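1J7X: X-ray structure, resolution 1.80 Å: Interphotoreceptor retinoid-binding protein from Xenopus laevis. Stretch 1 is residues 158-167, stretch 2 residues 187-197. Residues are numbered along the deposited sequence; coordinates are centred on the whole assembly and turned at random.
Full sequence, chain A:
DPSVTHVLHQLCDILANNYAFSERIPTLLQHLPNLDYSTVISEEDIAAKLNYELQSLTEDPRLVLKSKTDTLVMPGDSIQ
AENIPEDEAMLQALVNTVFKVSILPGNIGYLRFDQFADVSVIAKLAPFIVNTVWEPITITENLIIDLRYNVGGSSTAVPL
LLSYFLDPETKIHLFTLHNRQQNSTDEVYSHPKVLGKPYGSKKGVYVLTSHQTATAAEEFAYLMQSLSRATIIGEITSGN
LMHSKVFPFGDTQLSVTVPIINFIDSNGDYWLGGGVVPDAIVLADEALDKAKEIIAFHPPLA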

# COMPACT_ATOMS: atom_id res chain seq x y z
N VAL A 158 2.65 5.88 7.82
CA VAL A 158 1.35 5.27 7.87
C VAL A 158 0.87 4.91 9.27
O VAL A 158 -0.27 5.13 9.61
CB VAL A 158 1.31 4.13 6.86
CG1 VAL A 158 0.06 3.37 6.92
CG2 VAL A 158 1.40 4.68 5.41
N PRO A 159 1.73 4.28 10.09
CA PRO A 159 1.29 3.96 11.42
C PRO A 159 0.85 5.17 12.23
O PRO A 159 -0.15 5.15 12.92
CB PRO A 159 2.50 3.22 12.04
CG PRO A 159 3.21 2.62 10.79
CD PRO A 159 3.05 3.71 9.71
N LEU A 160 1.59 6.24 12.12
CA LEU A 160 1.29 7.48 12.81
C LEU A 160 -0.03 8.01 12.37
O LEU A 160 -0.87 8.36 13.19
CB LEU A 160 2.44 8.48 12.57
CG LEU A 160 2.15 9.85 13.27
CD1 LEU A 160 2.01 9.62 14.74
CD2 LEU A 160 3.28 10.86 12.99
N LEU A 161 -0.27 8.08 11.05
CA LEU A 161 -1.55 8.56 10.58
C LEU A 161 -2.70 7.72 11.07
O LEU A 161 -3.74 8.20 11.47
CB LEU A 161 -1.56 8.68 9.06
CG LEU A 161 -2.87 9.06 8.42
CD1 LEU A 161 -3.27 10.40 8.89
CD2 LEU A 161 -2.86 9.12 6.87
N LEU A 162 -2.55 6.42 10.97
CA LEU A 162 -3.59 5.54 11.36
C LEU A 162 -4.00 5.78 12.81
O LEU A 162 -5.17 5.67 13.17
CB LEU A 162 -3.09 4.14 11.17
CG LEU A 162 -3.08 3.55 9.78
CD1 LEU A 162 -2.30 2.20 9.80
CD2 LEU A 162 -4.43 3.31 9.26
N SER A 163 -3.02 6.13 13.63
CA SER A 163 -3.21 6.34 15.09
C SER A 163 -4.16 7.43 15.42
O SER A 163 -4.75 7.43 16.50
CB SER A 163 -1.89 6.57 15.76
OG SER A 163 -0.98 5.45 15.57
N TYR A 164 -4.43 8.31 14.48
CA TYR A 164 -5.47 9.34 14.70
C TYR A 164 -6.88 8.79 14.65
O TYR A 164 -7.85 9.51 14.98
CB TYR A 164 -5.31 10.52 13.69
CG TYR A 164 -4.14 11.42 13.99
CD1 TYR A 164 -2.85 11.11 13.58
CD2 TYR A 164 -4.33 12.64 14.55
CE1 TYR A 164 -1.74 11.87 13.87
CE2 TYR A 164 -3.22 13.41 14.92
CZ TYR A 164 -1.96 13.08 14.54
OH TYR A 164 -0.89 13.91 14.84
N PHE A 165 -7.02 7.55 14.22
CA PHE A 165 -8.34 6.93 14.10
C PHE A 165 -8.54 5.76 15.04
O PHE A 165 -9.50 5.00 14.89
CB PHE A 165 -8.57 6.54 12.66
CG PHE A 165 -8.48 7.66 11.73
CD1 PHE A 165 -9.51 8.56 11.56
CD2 PHE A 165 -7.34 7.91 11.07
CE1 PHE A 165 -9.35 9.61 10.70
CE2 PHE A 165 -7.12 9.00 10.28
CZ PHE A 165 -8.16 9.86 10.06
N LEU A 166 -7.66 5.65 16.04
CA LEU A 166 -7.73 4.51 16.98
C LEU A 166 -7.71 5.06 18.39
O LEU A 166 -7.63 6.24 18.55
CB LEU A 166 -6.54 3.62 16.85
CG LEU A 166 -6.40 3.04 15.46
CD1 LEU A 166 -5.02 2.37 15.34
CD2 LEU A 166 -7.46 2.01 15.21
N ASP A 167 -7.82 4.19 19.40
CA ASP A 167 -7.87 4.59 20.84
C ASP A 167 -6.53 5.08 21.36
O ASP A 167 -5.55 4.39 21.25
CB ASP A 167 -8.32 3.41 21.71
CG ASP A 167 -9.84 3.21 21.70
OD1 ASP A 167 -10.30 2.19 22.29
OD2 ASP A 167 -10.64 4.04 21.16
N GLU A 187 6.84 -6.40 13.89
CA GLU A 187 5.48 -6.12 14.15
C GLU A 187 5.32 -4.59 14.23
O GLU A 187 6.10 -3.94 14.86
CB GLU A 187 4.97 -6.72 15.45
CG GLU A 187 5.01 -8.22 15.44
CD GLU A 187 6.19 -8.69 16.13
OE1 GLU A 187 7.30 -8.18 15.89
OE2 GLU A 187 5.94 -9.58 16.92
N VAL A 188 4.34 -4.10 13.51
CA VAL A 188 4.06 -2.67 13.42
C VAL A 188 2.85 -2.33 14.19
O VAL A 188 1.78 -2.85 14.02
CB VAL A 188 4.04 -2.17 11.92
CG1 VAL A 188 3.85 -0.65 11.93
CG2 VAL A 188 5.26 -2.59 11.20
N TYR A 189 2.99 -1.39 15.12
CA TYR A 189 1.94 -0.97 15.95
C TYR A 189 1.64 0.53 15.76
O TYR A 189 2.49 1.21 15.31
CB TYR A 189 2.33 -1.16 17.47
CG TYR A 189 2.54 -2.62 17.83
CD1 TYR A 189 1.50 -3.44 18.13
CD2 TYR A 189 3.81 -3.14 17.80
CE1 TYR A 189 1.76 -4.77 18.41
CE2 TYR A 189 4.00 -4.46 18.08
CZ TYR A 189 2.98 -5.21 18.37
OH TYR A 189 3.28 -6.59 18.59
N SER A 190 0.48 0.90 16.21
CA SER A 190 -0.01 2.25 16.27
C SER A 190 0.77 2.94 17.37
O SER A 190 1.36 2.32 18.21
CB SER A 190 -1.50 2.29 16.59
OG SER A 190 -1.86 1.75 17.80
N HIS A 191 0.75 4.24 17.36
CA HIS A 191 1.37 5.07 18.41
C HIS A 191 0.43 5.35 19.56
O HIS A 191 -0.72 5.65 19.34
CB HIS A 191 1.87 6.38 17.80
CG HIS A 191 3.14 6.24 17.05
ND1 HIS A 191 4.36 6.66 17.58
CD2 HIS A 191 3.44 5.57 15.89
CE1 HIS A 191 5.34 6.28 16.77
NE2 HIS A 191 4.80 5.65 15.72
N PRO A 192 0.91 5.28 20.78
CA PRO A 192 0.16 5.62 21.96
C PRO A 192 -0.09 7.12 22.15
O PRO A 192 -0.92 7.48 22.93
CB PRO A 192 1.05 5.08 23.09
CG PRO A 192 2.42 5.26 22.58
CD PRO A 192 2.28 4.76 21.11
N LYS A 193 0.59 7.95 21.42
CA LYS A 193 0.38 9.40 21.51
C LYS A 193 0.55 10.02 20.15
O LYS A 193 1.49 9.70 19.45
CB LYS A 193 1.38 9.99 22.49
CG LYS A 193 1.36 11.52 22.58
CD LYS A 193 0.11 12.00 23.22
CE LYS A 193 -0.11 13.61 23.03
NZ LYS A 193 1.21 14.27 23.07
N VAL A 194 -0.40 10.87 19.77
CA VAL A 194 -0.26 11.64 18.55
C VAL A 194 -0.24 13.16 18.90
O VAL A 194 -0.70 13.55 20.01
CB VAL A 194 -1.45 11.37 17.56
CG1 VAL A 194 -1.37 9.80 17.17
CG2 VAL A 194 -2.77 11.80 18.09
N LEU A 195 0.13 13.98 17.95
CA LEU A 195 0.12 15.42 18.19
C LEU A 195 -1.24 15.91 17.62
O LEU A 195 -1.51 15.81 16.41
CB LEU A 195 1.31 16.07 17.48
CG LEU A 195 1.50 17.52 17.86
CD1 LEU A 195 2.04 17.57 19.25
CD2 LEU A 195 2.33 18.30 16.99
N GLY A 196 -1.96 16.59 18.47
CA GLY A 196 -3.24 17.13 18.00
C GLY A 196 -4.31 16.13 18.34
O GLY A 196 -4.00 15.07 18.87
N LYS A 197 -5.57 16.49 18.14
CA LYS A 197 -6.70 15.67 18.59
C LYS A 197 -6.95 14.51 17.66
O LYS A 197 -7.09 14.67 16.46
CB LYS A 197 -7.97 16.49 18.57
CG LYS A 197 -8.01 17.59 19.67
CD LYS A 197 -9.15 18.54 19.45
CE LYS A 197 -9.17 19.61 20.49
NZ LYS A 197 -10.11 20.69 20.01

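A short helix can hold the end of a strand and the irregular segment that follows it by pairing a few well-placed polar groups with apolar packing, and residues 158-167 of this retinoid-binding protein illustrate the principle against residues 187-197. The contact buries 511 Å², summed over both sides. It opens at Pro159, whose CB points toward the other stretch and whose CG lies 3.5 Å from Val188 CG1; the compact ring fits closely against the end of the strand, and Pro159 CB also sits 3.8 Å from Tyr189 O. At the next residue, Leu160 starts out sideways, but its t,p rotamer brings CD1 over one face of the His191 ring and to 4.2 Å from Val194 CG1. Leu161 points away and takes no part.

Ser163 is the polar centre. Its OG accepts a hydrogen bond from the backbone, His191 N to Ser163 OG at 2.8 Å with an N-H...O angle of 161°, and donates one back into its own helix, Ser163 OG to Pro159 O at 2.8 Å. A small hydroxyl can do both in a buried site, and the m rotamer places it to do so, while Ser163 CB still packs 3.6 Å from Val194 CG1.

Tyr164 has the largest covered area of any residue here. Its ring offers one face to Val194, whose CB stands 3.8 Å from the ring centroid in a CH-pi contact, and its hydroxyl reaches the backbone beyond: Tyr164 OH donates to Leu195 O at a short 2.5 Å. A tyrosine thus combines apolar cover with a polar tip. Nearby, Gly196 adopts a positive phi at which a CB would jam against the preceding carbonyl oxygen. At the end of the type I turn from Ser163 to Leu166, the CA-to-CB bond of Leu166 points toward the partner, and Leu166 CD1 lies 3.7 Å from Ser190 CB, and Asp167 turns away.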